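Haloacid dehalogenase-like hydrolase (Salmonella enterica subsp. enterica serovar Typhi, PDB 4EZE) probably hydrolyses O-phosphoserine to serine and phosphate with the help of magnesium, the last step of serine biosynthesis. Local coordinates at residues G109-M115 and F196-S202; A244-K248 and N273-M277; T262-C268 and H280-I285. One frame throughout, in Å; residues are numbered along the deposited sequence.

All three contacts belong to the catalytic core of a HAD-type phosphatase, two inside its parallel sheet and one at the C-terminal ends of its strands. Interactions 1 and 3 are buried strand pairs joined mainly by backbone hydrogen bonds, with mostly aliphatic side chains, interaction 1 adding Asp114 at the sodium site. They lie side by side, because strand 110-113 of interaction 1 is also hydrogen-bonded to strand 265-269 of interaction 3. Interaction 2, partly buried, instead joins two helix starts through a lysine, an aspartate and bridging waters; its Lys247 and Asp274 stand beside Asp114 of interaction 1, while its Lys248 packs against His280 of interaction 3.

Interaction 1: residues G109-M115 and F196-S202; sequences GIIAFDM and FKTAIIS. With NA (sodium ion), chain D.
The ring of Phe196 lies against the start of the neighbouring strand: the backbone N of Gly109 sits 3.3 Å above one face, toward the rim, and CD1 of Ile111 lies farther off the opposite face. Ile110 N comes to the ring's edge, near its plane. Gly109, with no side chain, lets the ring lie directly on its backbone, Phe196 CD2 3.3 Å from Gly109 C. Ala199 O lies at the edge of the Phe113 ring.

Five backbone hydrogen bonds join the strands in parallel register. The first runs from Lys197 N to Gly109 O (2.8 Å) in the carbonyl plane; in the last, to Phe113 O (2.9 Å), the donor Ile201 N is tilted 35° from the Phe113 carbonyl plane. Ile110, Ala112, Lys197 and Ala199 face one side of the sheet; Ile111, Phe113, Thr198 and Ile200 face the other. The small Ala112 leaves room for CD1 of Ile201, 4.1 Å from its CB.

Just past the C-terminal end of this central strand of the Rossmann-like sheet, Asp114, Met115 and Asp116 form the DxD motif of the HAD family. Asp114, the predicted nucleophile, turns its CG anti to the backbone N (chi1 -174°), and OD2 binds the sodium ion at 2.2 Å; the backbone O of Asp116 and OD1 of Asp270 also bind it. OD1 of Asp114 takes the Met115 N-H from above the carboxylate plane and a hydrogen from a water shared with Ser202 OG, which accepts a hydrogen bond from Gly204 N.

Helix 184-193 packs on Ile111 and Phe196 through Ile191, helix 206-216 meets Met115 and Ile200 through Thr209, and helix 244-258 lies on the Ile110 and Ala112 face, while strand 265-269 hydrogen-bonds to the far edge of strand 110-113.

Interaction 2: residues A244-K248 and N273-M277; sequences AANKK and NDLPM
Lys247 reaches from its helix to Asp274 and ends in a salt bridge, NZ to OD1 at 2.7 Å. The ammonium group meets OD1 from above the carboxylate plane, 48° out of it. A bend at chi3 (75°) in an otherwise extended chain brings NZ to the 273-274 segment, where it also gives a weak hydrogen bond to Asn273 O at 3.2 Å. The side-chain oxygen of Asn273 lies close to NZ as well, but at a poor angle for a bond. A long, flexible lysine suits this span, because its side chain can pack on Ile201 and Met242 while the charge meets its partner. The second oxygen of Asp274, OD2, accepts from Gly271 N and weakly from Asp270 N, which ties the carboxylate to the backbone of residues 270-271.

Two waters bridge the backbones and Lys248. One donates to both Ala244 O and Asn273 O and accepts from Met277 N, each at 2.9 Å; Ala244 O also takes weak helical hydrogen bonds from Lys247 N and Lys248 N. The second donates to Pro276 O at 2.6 Å and accepts from Lys248 NZ. Elsewhere apolar groups touch: Ala244 CB meets Pro276 CG at 4.1 Å, and Met277 SD lies near Lys247 CB.

Lys247 NZ also forms a long, weak ion pair with Asp114 OD1, and its charge would probably steady the gathered carboxylates. A lysine held by an aspartate beside the predicted nucleophile, Asp114, is characteristic of the HAD phosphatase active site.

Interaction 3: residues T262-C268 and H280-I285; sequences TENIIAC and HAGTGI
Strands 265-268 and 283-285 are joined by three backbone hydrogen bonds in parallel register. Thr283 N gives an almost straight bond (177°) to Ile265 O at 3.1 Å; Ala267 N then donates to Thr283 O, and Ile285 N returns to Ala267 O at 2.9 Å, nearly along the C=O axis. Before the strands begin, a water hydrogen-bonds to both Thr262 OG1 and His280 NE2, lying in plane at the edge of the imidazole. With CG anti to the backbone N (chi1 169°), His280 carries its ring to Thr262 and Ile265. The CG2 methyl of Thr262 stands over one face of that ring, toward its rim, and the two side chains cross at about a right angle.

Inward the contact turns aliphatic. Ala281 CB touches both Ile265 CG2 and Ala267 CB, 3.7 Å from the latter, where small methyls let the end of helix 275-280 come in close. On the opposite face of the sheet from Ala267, CD1 of Ile285 touches Ile266 CG2 at 3.7 Å and Cys268 SG at 4.0 Å. Beta-branched Ile266, Thr283 and Ile285 suit this buried strand face; Ile266 and Thr283 lie side by side, pointing the same way. Gly282 has its CA 4.1 Å from Glu263 CA, an approach that leaves no room for a side chain.

Helix 275-280 connects the two strands, giving the beta-alpha-beta crossover of a Rossmann-like HAD core.

Interaction 1: residues G109-M115 and F196-S202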
# COMPACT_ATOMS: atom_id res chain seq x y z
N GLY A 109 -1.34 8.70 13.92
CA GLY A 109 -2.42 8.63 12.96
C GLY A 109 -2.85 7.21 12.65
O GLY A 109 -2.80 6.32 13.50
N ILE A 110 -3.29 7.03 11.41
CA ILE A 110 -3.66 5.72 10.91
C ILE A 110 -2.77 5.37 9.73
O ILE A 110 -2.45 6.22 8.92
CB ILE A 110 -5.08 5.72 10.34
CG1 ILE A 110 -6.06 6.34 11.32
CG2 ILE A 110 -5.50 4.29 10.01
CD1 ILE A 110 -7.37 6.72 10.68
N ILE A 111 -2.41 4.10 9.61
CA ILE A 111 -1.84 3.63 8.37
C ILE A 111 -2.75 2.54 7.90
O ILE A 111 -2.89 1.52 8.58
CB ILE A 111 -0.44 3.04 8.59
CG1 ILE A 111 0.44 4.02 9.36
CG2 ILE A 111 0.24 2.74 7.26
CD1 ILE A 111 1.91 3.84 9.05
N ALA A 112 -3.40 2.77 6.75
CA ALA A 112 -4.29 1.78 6.14
C ALA A 112 -3.56 1.05 5.01
O ALA A 112 -2.81 1.67 4.24
CB ALA A 112 -5.53 2.48 5.58
N PHE A 113 -3.81 -0.26 4.90
CA PHE A 113 -3.26 -1.07 3.79
C PHE A 113 -4.36 -1.75 2.99
O PHE A 113 -5.25 -2.35 3.56
CB PHE A 113 -2.39 -2.19 4.34
CG PHE A 113 -1.16 -1.73 5.06
CD1 PHE A 113 0.02 -1.53 4.36
CD2 PHE A 113 -1.19 -1.54 6.43
CE1 PHE A 113 1.16 -1.13 5.03
CE2 PHE A 113 -0.05 -1.15 7.11
CZ PHE A 113 1.14 -0.95 6.40
N ASP A 114 -4.30 -1.69 1.66
CA ASP A 114 -5.13 -2.57 0.85
C ASP A 114 -4.63 -3.98 1.18
O ASP A 114 -3.52 -4.13 1.71
CB ASP A 114 -4.90 -2.26 -0.64
CG ASP A 114 -5.84 -3.04 -1.56
OD1 ASP A 114 -6.78 -3.67 -1.05
OD2 ASP A 114 -5.65 -3.01 -2.80
N MET A 115 -5.40 -5.02 0.85
CA MET A 115 -4.95 -6.38 1.14
C MET A 115 -4.19 -6.99 -0.04
O MET A 115 -2.96 -7.13 0.00
CB MET A 115 -6.12 -7.29 1.56
CG MET A 115 -5.77 -8.78 1.61
SD MET A 115 -7.00 -9.72 2.56
CE MET A 115 -8.48 -9.51 1.56
N PHE A 196 0.67 4.91 15.90
CA PHE A 196 -0.28 4.84 14.79
C PHE A 196 -1.19 3.66 14.99
O PHE A 196 -0.79 2.64 15.53
CB PHE A 196 0.44 4.64 13.45
CG PHE A 196 0.99 5.90 12.86
CD1 PHE A 196 2.25 6.36 13.23
CD2 PHE A 196 0.27 6.60 11.91
CE1 PHE A 196 2.79 7.51 12.67
CE2 PHE A 196 0.79 7.76 11.36
CZ PHE A 196 2.05 8.22 11.73
N LYS A 197 -2.43 3.79 14.52
CA LYS A 197 -3.29 2.63 14.35
C LYS A 197 -3.12 2.02 12.95
O LYS A 197 -2.97 2.75 11.96
CB LYS A 197 -4.75 3.05 14.56
CG LYS A 197 -5.03 3.66 15.93
CD LYS A 197 -4.60 2.74 17.06
CE LYS A 197 -5.21 3.17 18.39
NZ LYS A 197 -6.70 3.23 18.25
N THR A 198 -3.15 0.69 12.87
CA THR A 198 -3.10 -0.02 11.59
C THR A 198 -4.48 -0.51 11.16
O THR A 198 -5.29 -0.94 11.97
CB THR A 198 -2.21 -1.27 11.68
OG1 THR A 198 -2.73 -2.15 12.67
CG2 THR A 198 -0.79 -0.90 12.04
N ALA A 199 -4.74 -0.46 9.85
CA ALA A 199 -5.98 -0.94 9.28
C ALA A 199 -5.72 -1.69 7.97
O ALA A 199 -4.81 -1.33 7.22
CB ALA A 199 -6.92 0.22 9.02
N ILE A 200 -6.50 -2.73 7.72
CA ILE A 200 -6.66 -3.22 6.37
C ILE A 200 -7.99 -2.73 5.83
O ILE A 200 -9.01 -2.85 6.51
CB ILE A 200 -6.62 -4.76 6.29
CG1 ILE A 200 -5.17 -5.21 6.39
CG2 ILE A 200 -7.22 -5.25 4.97
CD1 ILE A 200 -5.01 -6.67 6.09
N ILE A 201 -7.97 -2.16 4.63
CA ILE A 201 -9.20 -1.76 3.95
C ILE A 201 -9.14 -2.29 2.52
O ILE A 201 -8.23 -1.92 1.78
CB ILE A 201 -9.38 -0.24 3.94
CG1 ILE A 201 -9.38 0.31 5.37
CG2 ILE A 201 -10.70 0.11 3.27
CD1 ILE A 201 -9.58 1.83 5.46
N SER A 202 -10.09 -3.14 2.15
CA SER A 202 -9.97 -3.97 0.96
C SER A 202 -11.32 -4.41 0.36
O SER A 202 -12.30 -4.61 1.09
CB SER A 202 -9.21 -5.25 1.35
OG SER A 202 -9.44 -6.28 0.39
NA NA D . -4.80 -4.48 -4.26
O HOH W 1 -7.55 -6.42 -1.92
O HOH W 2 -5.92 -3.45 -5.74
O HOH W 3 -5.11 -6.00 -6.25

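Interaction 2: residues A244-K248 and N273-M277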
# COMPACT_ATOMS: atom_id res chain seq x y z
N ALA A 244 -14.39 1.09 -4.69
CA ALA A 244 -13.28 2.03 -4.53
C ALA A 244 -13.71 3.21 -3.67
O ALA A 244 -13.04 3.57 -2.70
CB ALA A 244 -12.76 2.49 -5.90
N ALA A 245 -14.84 3.81 -4.02
CA ALA A 245 -15.34 4.95 -3.25
C ALA A 245 -15.64 4.54 -1.79
O ALA A 245 -15.40 5.29 -0.84
CB ALA A 245 -16.57 5.53 -3.94
N ASN A 246 -16.12 3.31 -1.60
CA ASN A 246 -16.32 2.87 -0.22
C ASN A 246 -15.06 2.60 0.60
O ASN A 246 -15.10 2.61 1.83
CB ASN A 246 -17.27 1.69 -0.15
CG ASN A 246 -18.68 2.12 0.18
OD1 ASN A 246 -19.65 1.44 -0.14
ND2 ASN A 246 -18.79 3.26 0.84
N LYS A 247 -13.94 2.36 -0.07
CA LYS A 247 -12.70 2.15 0.65
C LYS A 247 -12.25 3.49 1.21
O LYS A 247 -11.84 3.59 2.37
CB LYS A 247 -11.65 1.49 -0.25
CG LYS A 247 -11.82 -0.02 -0.31
CD LYS A 247 -11.19 -0.59 -1.56
CE LYS A 247 -9.69 -0.62 -1.46
NZ LYS A 247 -9.14 -1.10 -2.75
N LYS A 248 -12.37 4.52 0.39
CA LYS A 248 -12.11 5.87 0.85
C LYS A 248 -13.04 6.22 2.04
O LYS A 248 -12.59 6.67 3.09
CB LYS A 248 -12.33 6.85 -0.30
CG LYS A 248 -12.55 8.27 0.17
CD LYS A 248 -12.55 9.26 -0.96
CE LYS A 248 -12.72 10.67 -0.42
NZ LYS A 248 -12.88 11.57 -1.59
N ASN A 273 -8.42 0.56 -7.87
CA ASN A 273 -9.50 0.67 -6.88
C ASN A 273 -9.02 1.25 -5.54
O ASN A 273 -9.81 1.41 -4.61
CB ASN A 273 -10.26 -0.65 -6.69
CG ASN A 273 -9.37 -1.81 -6.34
OD1 ASN A 273 -8.37 -1.65 -5.62
ND2 ASN A 273 -9.71 -2.98 -6.85
N ASP A 274 -7.73 1.61 -5.48
CA ASP A 274 -7.11 2.21 -4.31
C ASP A 274 -6.96 3.73 -4.48
O ASP A 274 -6.77 4.47 -3.51
CB ASP A 274 -5.72 1.58 -4.06
CG ASP A 274 -5.78 0.15 -3.52
OD1 ASP A 274 -6.60 -0.12 -2.64
OD2 ASP A 274 -4.98 -0.70 -3.97
N LEU A 275 -7.04 4.21 -5.72
CA LEU A 275 -6.80 5.66 -5.94
C LEU A 275 -7.59 6.64 -5.04
O LEU A 275 -7.00 7.57 -4.46
CB LEU A 275 -6.97 6.03 -7.41
CG LEU A 275 -5.79 5.63 -8.31
CD1 LEU A 275 -6.16 5.85 -9.77
CD2 LEU A 275 -4.55 6.43 -7.98
N PRO A 276 -8.92 6.46 -4.92
CA PRO A 276 -9.69 7.39 -4.10
C PRO A 276 -9.17 7.42 -2.68
O PRO A 276 -8.94 8.50 -2.12
CB PRO A 276 -11.09 6.81 -4.15
CG PRO A 276 -11.15 6.19 -5.50
CD PRO A 276 -9.80 5.58 -5.72
N MET A 277 -8.95 6.24 -2.12
CA MET A 277 -8.38 6.10 -0.79
C MET A 277 -6.97 6.68 -0.68
O MET A 277 -6.63 7.32 0.31
CB MET A 277 -8.37 4.63 -0.39
CG MET A 277 -7.84 4.37 0.99
SD MET A 277 -8.04 2.65 1.48
CE MET A 277 -6.64 1.90 0.64
O HOH W 4 -10.10 3.62 -2.82
O HOH W 5 -10.15 10.74 -2.78

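Interaction 3: residues T262-C268 and H280-I285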
# COMPACT_ATOMS: atom_id res chain seq x y z
N THR A 262 -6.56 14.44 8.54
CA THR A 262 -6.18 13.86 7.28
C THR A 262 -4.68 13.85 7.08
O THR A 262 -4.14 12.90 6.53
CB THR A 262 -6.88 14.57 6.11
OG1 THR A 262 -8.28 14.42 6.29
CG2 THR A 262 -6.50 13.93 4.79
N GLU A 263 -3.99 14.87 7.55
CA GLU A 263 -2.58 14.88 7.26
C GLU A 263 -1.90 13.77 8.05
O GLU A 263 -0.71 13.52 7.88
CB GLU A 263 -1.91 16.24 7.54
CG GLU A 263 -1.84 16.66 9.01
CD GLU A 263 -2.76 17.83 9.36
OE1 GLU A 263 -4.00 17.69 9.28
OE2 GLU A 263 -2.22 18.91 9.71
N ASN A 264 -2.64 13.11 8.93
CA ASN A 264 -1.98 12.08 9.75
C ASN A 264 -2.40 10.69 9.30
O ASN A 264 -2.15 9.68 9.99
CB ASN A 264 -2.29 12.29 11.22
CG ASN A 264 -1.63 13.52 11.77
OD1 ASN A 264 -0.43 13.70 11.63
ND2 ASN A 264 -2.40 14.39 12.39
N ILE A 265 -3.10 10.66 8.17
CA ILE A 265 -3.53 9.40 7.57
C ILE A 265 -2.56 8.95 6.48
O ILE A 265 -2.38 9.63 5.46
CB ILE A 265 -4.91 9.56 6.94
CG1 ILE A 265 -5.93 9.93 8.01
CG2 ILE A 265 -5.36 8.27 6.24
CD1 ILE A 265 -7.32 10.15 7.43
N ILE A 266 -1.93 7.81 6.70
CA ILE A 266 -1.15 7.14 5.67
C ILE A 266 -1.96 5.92 5.12
O ILE A 266 -2.46 5.10 5.90
CB ILE A 266 0.18 6.66 6.25
CG1 ILE A 266 1.04 7.85 6.69
CG2 ILE A 266 0.93 5.78 5.27
CD1 ILE A 266 2.14 7.41 7.64
N ALA A 267 -2.10 5.83 3.80
CA ALA A 267 -2.75 4.70 3.11
C ALA A 267 -1.81 4.15 2.03
O ALA A 267 -1.13 4.93 1.36
CB ALA A 267 -4.05 5.14 2.47
N CYS A 268 -1.76 2.83 1.88
CA CYS A 268 -0.85 2.18 0.92
C CYS A 268 -1.67 1.26 0.02
O CYS A 268 -2.55 0.56 0.49
CB CYS A 268 0.13 1.27 1.65
SG CYS A 268 1.07 2.03 2.99
N HIS A 280 -7.10 10.53 -1.06
CA HIS A 280 -7.62 11.15 0.15
C HIS A 280 -6.60 11.19 1.29
O HIS A 280 -6.48 12.19 1.98
CB HIS A 280 -8.89 10.45 0.62
CG HIS A 280 -9.32 10.86 1.99
ND1 HIS A 280 -10.07 11.99 2.22
CD2 HIS A 280 -9.08 10.31 3.20
CE1 HIS A 280 -10.29 12.11 3.52
NE2 HIS A 280 -9.71 11.09 4.14
N ALA A 281 -5.86 10.11 1.51
CA ALA A 281 -4.88 10.11 2.59
C ALA A 281 -3.95 11.31 2.52
O ALA A 281 -3.66 11.82 1.42
CB ALA A 281 -4.06 8.83 2.56
N GLY A 282 -3.44 11.74 3.67
CA GLY A 282 -2.49 12.86 3.71
C GLY A 282 -1.23 12.42 2.98
O GLY A 282 -0.66 13.15 2.18
N THR A 283 -0.80 11.20 3.26
CA THR A 283 0.35 10.62 2.62
C THR A 283 -0.07 9.28 2.02
O THR A 283 -0.28 8.30 2.74
CB THR A 283 1.49 10.42 3.63
OG1 THR A 283 1.90 11.71 4.11
CG2 THR A 283 2.67 9.70 2.98
N GLY A 284 -0.25 9.28 0.70
CA GLY A 284 -0.69 8.11 -0.07
C GLY A 284 0.55 7.47 -0.67
O GLY A 284 1.45 8.17 -1.16
N ILE A 285 0.63 6.15 -0.57
CA ILE A 285 1.82 5.45 -1.00
C ILE A 285 1.45 4.39 -2.01
O ILE A 285 0.63 3.55 -1.70
CB ILE A 285 2.52 4.76 0.18
CG1 ILE A 285 3.01 5.81 1.18
CG2 ILE A 285 3.69 3.93 -0.33
CD1 ILE A 285 3.36 5.23 2.52
O HOH W 6 -10.01 12.19 6.78